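Local coordinates for NAD-dependent epimerase/dehydratase (Methanobrevibacter ruminantium, PDB 6DNT), which probably interconverts UDP-N-acetylglucosamine and its 4-epimer using bound NAD, and can also hold UDP-N-acetylmuramic acid in its sugar-nucleotide pocket, at residues A[95-100]-A[141-146]; A[196-201]-A[264-269]; A[227-232]-A[290-295]; A[271-276]-A[321-326]. All blocks are in the same frame, centred on the assembly; numbering follows the deposited sequence. Where two conformers were deposited one is given.

Contact 1 of 4, residues A[95-100]-A[141-146]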
# COMPACT_ATOMS: atom_id res chain seq x y z
N ASP A 95 -22.19 4.18 9.02
CA ASP A 95 -22.66 4.77 7.78
C ASP A 95 -21.88 6.06 7.56
O ASP A 95 -22.35 7.16 7.82
CB ASP A 95 -24.17 4.99 7.86
CG ASP A 95 -24.78 5.42 6.54
OD1 ASP A 95 -24.04 5.68 5.56
OD2 ASP A 95 -26.02 5.52 6.49
N LEU A 96 -20.64 5.92 7.09
CA LEU A 96 -19.74 7.05 6.94
C LEU A 96 -20.21 8.02 5.85
O LEU A 96 -19.96 9.22 5.96
CB LEU A 96 -18.30 6.58 6.68
CG LEU A 96 -17.70 5.64 7.72
CD1 LEU A 96 -16.35 5.10 7.25
CD2 LEU A 96 -17.56 6.33 9.07
N GLU A 97 -20.90 7.50 4.84
CA GLU A 97 -21.45 8.38 3.80
C GLU A 97 -22.40 9.39 4.44
O GLU A 97 -22.33 10.59 4.14
CB GLU A 97 -22.18 7.59 2.70
CG GLU A 97 -21.36 6.52 1.98
CD GLU A 97 -20.26 7.02 1.05
OE1 GLU A 97 -19.34 6.22 0.76
OE2 GLU A 97 -20.32 8.19 0.58
N LYS A 98 -23.25 8.93 5.37
CA LYS A 98 -24.18 9.80 6.10
C LYS A 98 -23.50 10.68 7.15
O LYS A 98 -23.75 11.88 7.22
CB LYS A 98 -25.25 8.93 6.77
CG LYS A 98 -26.40 9.67 7.44
CD LYS A 98 -27.26 8.70 8.24
CE LYS A 98 -28.38 9.41 8.97
NZ LYS A 98 -29.42 9.91 8.02
N ILE A 99 -22.62 10.10 7.96
CA ILE A 99 -21.95 10.84 9.04
C ILE A 99 -21.11 12.00 8.49
O ILE A 99 -21.08 13.07 9.09
CB ILE A 99 -21.09 9.90 9.92
CG1 ILE A 99 -21.97 8.85 10.63
CG2 ILE A 99 -20.28 10.68 10.96
CD1 ILE A 99 -21.22 7.61 11.05
N LEU A 100 -20.47 11.80 7.34
CA LEU A 100 -19.61 12.84 6.79
C LEU A 100 -20.33 13.94 5.99
O LEU A 100 -19.68 14.88 5.55
CB LEU A 100 -18.47 12.23 5.97
CG LEU A 100 -17.21 11.84 6.76
CD1 LEU A 100 -17.51 10.89 7.92
CD2 LEU A 100 -16.23 11.21 5.79
N LYS A 141 -14.46 11.66 -0.15
CA LYS A 141 -14.52 12.22 -1.49
C LYS A 141 -15.97 12.36 -1.96
O LYS A 141 -16.29 13.35 -2.64
CB LYS A 141 -13.61 11.48 -2.50
CG LYS A 141 -13.96 10.05 -2.85
CD LYS A 141 -14.94 9.95 -4.00
CE LYS A 141 -15.16 8.50 -4.41
NZ LYS A 141 -16.21 8.36 -5.45
N ASN A 142 -16.84 11.45 -1.57
CA ASN A 142 -18.26 11.56 -1.94
C ASN A 142 -18.94 12.74 -1.28
O ASN A 142 -19.88 13.29 -1.83
CB ASN A 142 -19.04 10.29 -1.62
CG ASN A 142 -18.71 9.14 -2.55
OD1 ASN A 142 -18.27 9.33 -3.69
ND2 ASN A 142 -18.94 7.94 -2.08
N ASN A 143 -18.45 13.14 -0.10
CA ASN A 143 -19.01 14.29 0.60
C ASN A 143 -18.26 15.61 0.40
O ASN A 143 -18.59 16.58 1.07
CB ASN A 143 -19.15 13.97 2.09
CG ASN A 143 -20.27 13.02 2.37
OD1 ASN A 143 -21.45 13.37 2.28
ND2 ASN A 143 -19.93 11.81 2.76
N ASN A 144 -17.25 15.62 -0.47
CA ASN A 144 -16.46 16.82 -0.76
C ASN A 144 -15.86 17.44 0.51
O ASN A 144 -15.84 18.66 0.70
CB ASN A 144 -17.31 17.84 -1.53
CG ASN A 144 -17.97 17.22 -2.75
OD1 ASN A 144 -17.29 16.91 -3.72
ND2 ASN A 144 -19.28 17.01 -2.69
N ILE A 145 -15.35 16.56 1.38
CA ILE A 145 -14.63 16.96 2.59
C ILE A 145 -13.45 17.84 2.18
O ILE A 145 -12.74 17.51 1.22
CB ILE A 145 -14.15 15.68 3.34
CG1 ILE A 145 -15.36 14.95 3.97
CG2 ILE A 145 -13.07 15.97 4.39
CD1 ILE A 145 -16.15 15.73 4.98
N LYS A 146 -13.26 18.96 2.87
CA LYS A 146 -12.21 19.92 2.49
C LYS A 146 -10.83 19.33 2.67
O LYS A 146 -9.94 19.57 1.86
CB LYS A 146 -12.31 21.22 3.28
CG LYS A 146 -13.51 22.07 2.87
CD LYS A 146 -13.71 23.24 3.82
CE LYS A 146 -15.08 23.88 3.64
NZ LYS A 146 -16.21 22.95 3.96

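Contact 2 of 4, residues A[196-201]-A[264-269]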
# COMPACT_ATOMS: atom_id res chain seq x y z
N GLY A 196 -9.77 14.47 -6.61
CA GLY A 196 -9.47 15.78 -6.07
C GLY A 196 -9.57 15.90 -4.57
O GLY A 196 -9.74 17.00 -4.05
N LEU A 197 -9.45 14.79 -3.85
CA LEU A 197 -9.50 14.83 -2.39
C LEU A 197 -8.19 15.39 -1.84
O LEU A 197 -7.13 14.88 -2.15
CB LEU A 197 -9.75 13.44 -1.82
CG LEU A 197 -9.84 13.31 -0.29
CD1 LEU A 197 -11.02 14.11 0.24
CD2 LEU A 197 -9.98 11.85 0.11
N ASP A 198 -8.27 16.44 -1.03
CA ASP A 198 -7.09 17.03 -0.43
C ASP A 198 -6.78 16.35 0.89
O ASP A 198 -7.69 15.94 1.62
CB ASP A 198 -7.31 18.53 -0.23
CG ASP A 198 -7.31 19.30 -1.56
OD1 ASP A 198 -6.80 18.77 -2.58
OD2 ASP A 198 -7.83 20.43 -1.57
N TYR A 199 -5.50 16.21 1.20
CA TYR A 199 -5.08 15.44 2.36
C TYR A 199 -3.70 15.84 2.82
O TYR A 199 -2.89 16.34 2.04
CB TYR A 199 -5.08 13.94 2.05
CG TYR A 199 -3.89 13.53 1.20
CD1 TYR A 199 -3.93 13.68 -0.17
CD2 TYR A 199 -2.71 13.06 1.77
CE1 TYR A 199 -2.84 13.35 -0.96
CE2 TYR A 199 -1.61 12.74 1.00
CZ TYR A 199 -1.68 12.88 -0.37
OH TYR A 199 -0.60 12.54 -1.17
N VAL A 200 -3.43 15.60 4.10
CA VAL A 200 -2.07 15.54 4.60
C VAL A 200 -1.93 14.22 5.36
O VAL A 200 -2.79 13.88 6.16
CB VAL A 200 -1.71 16.71 5.53
CG1 VAL A 200 -0.42 16.42 6.29
CG2 VAL A 200 -1.57 18.01 4.75
N ALA A 201 -0.86 13.49 5.07
CA ALA A 201 -0.50 12.31 5.83
C ALA A 201 0.66 12.71 6.73
O ALA A 201 1.67 13.24 6.26
CB ALA A 201 -0.10 11.19 4.88
N ASP A 264 -2.88 24.82 2.95
CA ASP A 264 -3.16 24.52 1.54
C ASP A 264 -2.30 23.37 0.99
O ASP A 264 -2.49 22.94 -0.14
CB ASP A 264 -2.95 25.76 0.65
CG ASP A 264 -4.06 26.79 0.81
OD1 ASP A 264 -5.19 26.45 1.24
OD2 ASP A 264 -3.80 27.97 0.47
N TYR A 265 -1.37 22.88 1.80
CA TYR A 265 -0.47 21.82 1.37
C TYR A 265 -1.17 20.45 1.30
O TYR A 265 -1.94 20.10 2.19
CB TYR A 265 0.72 21.75 2.34
CG TYR A 265 1.70 20.67 2.02
CD1 TYR A 265 2.62 20.81 0.98
CD2 TYR A 265 1.73 19.49 2.77
CE1 TYR A 265 3.53 19.80 0.69
CE2 TYR A 265 2.63 18.49 2.48
CZ TYR A 265 3.53 18.64 1.45
OH TYR A 265 4.42 17.62 1.21
N ASN A 266 -0.90 19.71 0.23
CA ASN A 266 -1.28 18.29 0.14
C ASN A 266 -0.04 17.44 0.06
O ASN A 266 0.84 17.71 -0.75
CB ASN A 266 -2.13 18.02 -1.10
CG ASN A 266 -3.43 18.75 -1.06
OD1 ASN A 266 -4.24 18.54 -0.16
ND2 ASN A 266 -3.64 19.66 -2.02
N GLY A 267 0.03 16.38 0.86
CA GLY A 267 1.19 15.50 0.80
C GLY A 267 1.51 14.89 2.15
O GLY A 267 0.63 14.78 3.00
N VAL A 268 2.77 14.52 2.32
CA VAL A 268 3.22 13.75 3.49
C VAL A 268 4.28 14.55 4.23
O VAL A 268 5.16 15.15 3.59
CB VAL A 268 3.70 12.33 3.10
CG1 VAL A 268 4.86 12.34 2.11
CG2 VAL A 268 4.08 11.52 4.34
N ILE A 269 4.19 14.59 5.56
CA ILE A 269 5.10 15.39 6.40
C ILE A 269 5.48 14.57 7.63
O ILE A 269 4.62 14.01 8.29
CB ILE A 269 4.43 16.70 6.87
CG1 ILE A 269 3.97 17.56 5.69
CG2 ILE A 269 5.39 17.50 7.74
CD1 ILE A 269 3.09 18.72 6.11

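Contact 3 of 4, residues A[227-232]-A[290-295]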
# COMPACT_ATOMS: atom_id res chain seq x y z
N SER A 227 5.76 4.26 34.67
CA SER A 227 4.90 3.35 35.42
C SER A 227 5.73 2.49 36.37
O SER A 227 5.42 2.41 37.55
CB SER A 227 4.08 2.48 34.48
OG SER A 227 3.11 1.73 35.20
N ALA A 228 6.82 1.92 35.86
CA ALA A 228 7.70 1.07 36.68
C ALA A 228 8.18 1.83 37.92
O ALA A 228 8.01 1.35 39.04
CB ALA A 228 8.87 0.58 35.87
N ILE A 229 8.73 3.02 37.70
CA ILE A 229 9.30 3.82 38.78
C ILE A 229 8.21 4.18 39.79
O ILE A 229 8.41 4.04 41.00
CB ILE A 229 10.05 5.05 38.26
CG1 ILE A 229 11.34 4.63 37.52
CG2 ILE A 229 10.39 6.02 39.39
CD1 ILE A 229 11.94 5.73 36.67
N LEU A 230 7.03 4.58 39.31
CA LEU A 230 5.92 4.91 40.23
C LEU A 230 5.41 3.73 41.04
O LEU A 230 4.94 3.91 42.18
CB LEU A 230 4.75 5.55 39.47
CG LEU A 230 5.00 6.95 38.92
CD1 LEU A 230 3.82 7.38 38.05
CD2 LEU A 230 5.25 7.98 40.01
N ASN A 231 5.50 2.53 40.46
CA ASN A 231 5.15 1.30 41.14
C ASN A 231 6.28 0.70 41.98
O ASN A 231 6.11 -0.37 42.55
CB ASN A 231 4.67 0.25 40.14
CG ASN A 231 3.26 0.49 39.65
OD1 ASN A 231 2.36 0.88 40.43
ND2 ASN A 231 3.02 0.21 38.39
N GLY A 232 7.42 1.39 42.04
CA GLY A 232 8.56 0.95 42.86
C GLY A 232 9.30 -0.24 42.29
O GLY A 232 9.87 -1.03 43.05
N LEU A 290 11.65 12.15 38.45
CA LEU A 290 10.98 11.41 39.53
C LEU A 290 11.80 11.32 40.83
O LEU A 290 11.33 10.72 41.79
CB LEU A 290 10.60 10.00 39.04
CG LEU A 290 9.36 9.98 38.13
CD1 LEU A 290 9.28 8.71 37.30
CD2 LEU A 290 8.10 10.14 38.97
N GLU A 291 12.99 11.92 40.86
CA GLU A 291 13.90 11.90 42.02
C GLU A 291 14.11 10.46 42.51
O GLU A 291 14.06 10.16 43.71
CB GLU A 291 13.38 12.82 43.12
CG GLU A 291 13.20 14.27 42.65
CD GLU A 291 12.86 15.23 43.78
OE1 GLU A 291 11.88 14.99 44.51
OE2 GLU A 291 13.58 16.24 43.93
N SER A 292 14.38 9.58 41.54
CA SER A 292 14.39 8.14 41.76
C SER A 292 15.80 7.58 41.77
O SER A 292 16.60 7.91 40.91
CB SER A 292 13.60 7.44 40.65
OG SER A 292 13.64 6.02 40.80
N ASP A 293 16.06 6.70 42.74
CA ASP A 293 17.29 5.90 42.79
C ASP A 293 17.07 4.44 42.36
O ASP A 293 17.95 3.59 42.55
CB ASP A 293 17.87 5.98 44.21
CG ASP A 293 18.41 7.35 44.53
OD1 ASP A 293 19.13 7.92 43.69
OD2 ASP A 293 18.10 7.87 45.61
N ILE A 294 15.91 4.14 41.76
CA ILE A 294 15.65 2.82 41.23
C ILE A 294 16.51 2.65 39.97
O ILE A 294 16.49 3.50 39.09
CB ILE A 294 14.15 2.65 40.87
CG1 ILE A 294 13.29 2.67 42.14
CG2 ILE A 294 13.91 1.37 40.08
CD1 ILE A 294 11.81 2.85 41.91
N ASP A 295 17.26 1.56 39.88
CA ASP A 295 18.09 1.33 38.72
C ASP A 295 17.34 0.58 37.62
O ASP A 295 16.28 0.00 37.86
CB ASP A 295 19.39 0.61 39.07
CG ASP A 295 20.57 1.01 38.16
OD1 ASP A 295 20.38 1.73 37.12
OD2 ASP A 295 21.69 0.59 38.47

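Contact 4 of 4, residues A[271-276]-A[321-326]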
# COMPACT_ATOMS: atom_id res chain seq x y z
N VAL A 271 6.42 14.29 11.49
CA VAL A 271 6.17 15.08 12.69
C VAL A 271 7.04 14.54 13.81
O VAL A 271 6.85 13.42 14.29
CB VAL A 271 4.69 15.13 13.10
CG1 VAL A 271 4.48 16.25 14.12
CG2 VAL A 271 3.81 15.38 11.89
N ALA A 272 8.01 15.35 14.21
CA ALA A 272 9.03 14.99 15.18
C ALA A 272 9.78 16.27 15.56
O ALA A 272 9.38 17.34 15.11
CB ALA A 272 9.99 13.98 14.56
N LEU A 273 10.86 16.15 16.33
CA LEU A 273 11.73 17.30 16.61
C LEU A 273 13.01 17.35 15.78
O LEU A 273 13.67 18.39 15.74
CB LEU A 273 12.09 17.35 18.09
CG LEU A 273 10.95 17.53 19.08
CD1 LEU A 273 11.49 17.80 20.47
CD2 LEU A 273 10.03 18.67 18.66
N GLY A 274 13.34 16.27 15.09
CA GLY A 274 14.61 16.17 14.39
C GLY A 274 15.79 16.10 15.35
O GLY A 274 16.88 16.55 15.01
N LYS A 275 15.56 15.54 16.53
CA LYS A 275 16.59 15.36 17.55
C LYS A 275 16.56 13.93 18.04
O LYS A 275 15.50 13.31 18.05
CB LYS A 275 16.35 16.31 18.73
CG LYS A 275 16.41 17.77 18.34
CD LYS A 275 16.82 18.66 19.50
CE LYS A 275 15.83 18.60 20.64
NZ LYS A 275 16.15 19.61 21.69
N SER A 276 17.72 13.40 18.41
CA SER A 276 17.87 12.04 18.90
C SER A 276 17.99 12.05 20.41
O SER A 276 18.62 12.96 20.98
CB SER A 276 19.16 11.42 18.35
OG SER A 276 19.16 11.38 16.95
N PHE A 321 4.46 24.90 11.08
CA PHE A 321 4.60 24.36 12.43
C PHE A 321 6.06 24.35 12.89
O PHE A 321 6.92 23.80 12.22
CB PHE A 321 4.00 22.96 12.52
CG PHE A 321 4.04 22.37 13.90
CD1 PHE A 321 3.65 23.12 15.03
CD2 PHE A 321 4.43 21.05 14.09
CE1 PHE A 321 3.68 22.56 16.30
CE2 PHE A 321 4.46 20.49 15.36
CZ PHE A 321 4.07 21.24 16.46
N LYS A 322 6.31 24.98 14.03
CA LYS A 322 7.62 24.96 14.69
C LYS A 322 7.39 24.36 16.08
O LYS A 322 6.89 25.05 16.96
CB LYS A 322 8.21 26.38 14.81
CG LYS A 322 8.91 26.89 13.54
CD LYS A 322 9.46 28.31 13.70
CE LYS A 322 10.17 28.81 12.45
NZ LYS A 322 10.69 30.20 12.58
N PRO A 323 7.73 23.08 16.27
CA PRO A 323 7.56 22.53 17.61
C PRO A 323 8.57 23.11 18.60
O PRO A 323 9.65 23.55 18.20
CB PRO A 323 7.78 21.03 17.42
CG PRO A 323 8.58 20.91 16.17
CD PRO A 323 8.18 22.06 15.30
N ASP A 324 8.21 23.12 19.88
CA ASP A 324 9.08 23.66 20.94
C ASP A 324 10.32 22.76 21.03
O ASP A 324 10.19 21.55 21.17
CB ASP A 324 8.38 23.68 22.30
CG ASP A 324 7.11 24.52 22.32
OD1 ASP A 324 7.02 25.52 21.58
OD2 ASP A 324 6.19 24.19 23.10
N GLU A 325 11.52 23.35 20.95
CA GLU A 325 12.75 22.55 20.86
C GLU A 325 13.48 22.34 22.20
O GLU A 325 14.42 21.55 22.25
CB GLU A 325 13.70 23.12 19.78
CG GLU A 325 13.27 22.83 18.33
CD GLU A 325 13.44 21.37 17.87
OE1 GLU A 325 12.92 21.00 16.79
OE2 GLU A 325 14.10 20.57 18.57
N ASP A 326 13.03 22.99 23.28
CA ASP A 326 13.67 22.84 24.61
C ASP A 326 12.64 22.73 25.74
O ASP A 326 12.74 23.42 26.77
CB ASP A 326 14.65 24.00 24.84
CG ASP A 326 15.73 23.68 25.88
OD1 ASP A 326 16.10 22.49 26.07
OD2 ASP A 326 16.23 24.64 26.51

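Contact 1 of 4, residues A[95-100]-A[141-146]
The carboxylate of Glu97 and the amide of Asn142 cross at a slant, their planes turned 40° apart. Asn142 ND2 gives a hydrogen bond to Glu97 OE2 (3.0 Å): the acceptor lies in the amide plane, while the donor comes to the syn side of OE2, tilted out of the carboxylate plane. A weak second bond reaches Glu97 OE1. The bend at chi2 (-70°) folds the Glu97 chain over for this; Glu97 was deposited in two conformers, which makes this pairing less certain than the bond to its backbone oxygen. Lys141 NZ holds the other end of the amide, 2.9 Å from Asn142 OD1. Asn143 points toward helix 96-99: its ND2 bonds Glu97 O (3.0 Å) on an in-plane lone pair and also serves Ala139 O, so one side-chain nitrogen bridges a carbonyl of each helix. Leu100 CB lies 3.6 Å from Asn143 ND2, and Leu100 CD2 meets Ile145 CG1 at 4.2 Å. Asn144, with positive phi, is the C-prime residue of the Schellman motif that ends helix 122-142. Leu100 and Ile145 both rest on Val106 of strand 105-108, while Leu96 and Ile99 reach Ile65 of strand 61-65, wedging short helix 96-99 between the Rossmann-type sheet and the end of helix 122-142.

Contact 2 of 4, residues A[196-201]-A[264-269]
Strands 199-201 and 267-269 run parallel, 33° apart in direction and 4.7 Å apart at closest approach, with Val200 beside Gly267 and Ala201 beside Val268. The rungs are Gly267 N to Tyr199 O (3.1 Å), Ala201 N to Gly267 O (2.9 Å) and Ile269 N to Ala201 O (2.9 Å). Before the ladder starts, the Asn266 side chain takes up one more amide: its OD1 accepts from Tyr199 N at 3.0 Å, the donor tilted from the carbonyl plane. The carbonyl carbon lies opposite CG in Asn266 (chi1 -64°), which swings the amide back along the partner strand, where OD1 also touches Asp198 CB. With an alanine here, Tyr199 N would probably lose its side-chain acceptor and a gap would open beside Asp198 CB. Tyr199 takes the crowded rotamer (chi1 75°) and thereby lays one ring face over Gly267 N, offset toward the rim. Gly267 has a backbone shape poorly suited to a side chain, and a CB there would strike Tyr265 OH. On the face carrying Val200, its CG2 presses on Tyr265 O (3.3 Å) and on Tyr265 CD2, the two side chains crossing at about a right angle. On the reverse face Ala201 CB meets Val268 CG2 at 4.2 Å. Strand 199-208 also pairs with 147-153, and Lys147 NZ bonds Tyr265 O. This is parallel pairing within the large, mainly parallel sheet of the NAD-binding Rossmann-type fold.

Contact 3 of 4, residues A[227-232]-A[290-295]
Ile229 and Leu230, in the last turn of helix 221-230, pack against Leu290 and Ile294 where two helices end in Schellman motifs, closed by Gly232 and Glu291. No hydrogen bond crosses, and the contact is built from methyl groups. Leu290 works as a fork: its CD1 meets Ile229 CG2 at 3.6 Å, and its CD2 meets Leu230 CD2 at 3.7 Å, the latter two side chains crossing at about a right angle. The CG2 branch of Ile229 does most of the touching, because CG1 lies beside the backbone N (chi1 -69°) and CG2 opposite it. That methyl also rests 3.5 Å from Ser292 OG. The hydroxyl is occupied within its own segment, accepting from Ile294 N (3.1 Å) in an ST turn that directs Ile294 back to the helix end. Ile294 CD1 then sits 3.7 Å from Ile229 O and close to Gly232 CA, over the Schellman turn. Helix 328-341 lies beyond the leucines, with Phe339 and Ile340 on Leu230 and Val336 on Leu290. From here each segment leads into one of two paired parallel strands, 236-238 and 297-299. Such a small helix-and-strand unit, away from the NAD sheet, is consistent with the substrate-binding domain of extended short-chain dehydrogenases, the family of UDP-sugar epimerases.

Contact 4 of 4, residues A[271-276]-A[321-326]
Lys275 NZ donates to Glu325 O over 2.7 Å, approaching with a C=O...donor angle of 163°, close to the line of the carbonyl. The same ammonium makes a long salt bridge to Glu325 OE2 (3.9 Å). The bend at chi3 (-62°) of the lysine brings its CE alongside the carboxylate, 3.3 Å from Glu325 OE2, as the two side chains run past each other in opposite directions. Glu325 is itself bent at chi2 (-72°), which turns the carboxylate back over the loop at Leu273. There Glu325 OE1 comes within 2.9 Å of Leu273 O, two acceptors facing each other. With an alanine in place of Glu325, Lys275 NZ would probably lose the long salt bridge but keep its bond to the backbone oxygen, and a gap would open over Leu273 CB. Outward from the charges the contact turns apolar. Leu273 CD2 packs tightly on Pro323 CB at 3.5 Å. Pro323 N in turn lies above the centre of the Phe321 ring, and Val271 CG1 approaches Phe321 CE2 obliquely at 4.4 Å. Ala272 O, near Pro323 CG, is buried here with no partner in the model. The flanks are held from outside: Asp246 accepts from Leu273 N, and Glu252 on helix 250-262 accepts from Asp324 N. The crowding of OE1 against a carbonyl oxygen would probably raise the proton affinity of Glu325, while the nearby lysine would offset this; the lysine's grip is mainly on a backbone oxygen, with the carboxylate a looser second partner, at the more exposed end of a largely apolar join.

Contacts 1 and 2 lie side by side on one flank of the Rossmann-type domain, their centres about 17 Å apart: Lys146 O packs on Asp198 CB at 3.5 Å. Contact 2 runs on into contact 4, since strand 267-271 leads directly into the 271-276 loop. Contact 3 is the remote one, its centre about 48 Å from that of contact 1, on opposite sides of the chain's centre. The ligands lie between these extremes. The Leu96 side chain is about 8 Å from NAD, the Ala272 side chain about 8 Å from the bound UDP-N-acetylmuramic acid, and that of Ile229 about 11 Å from the same sugar nucleotide.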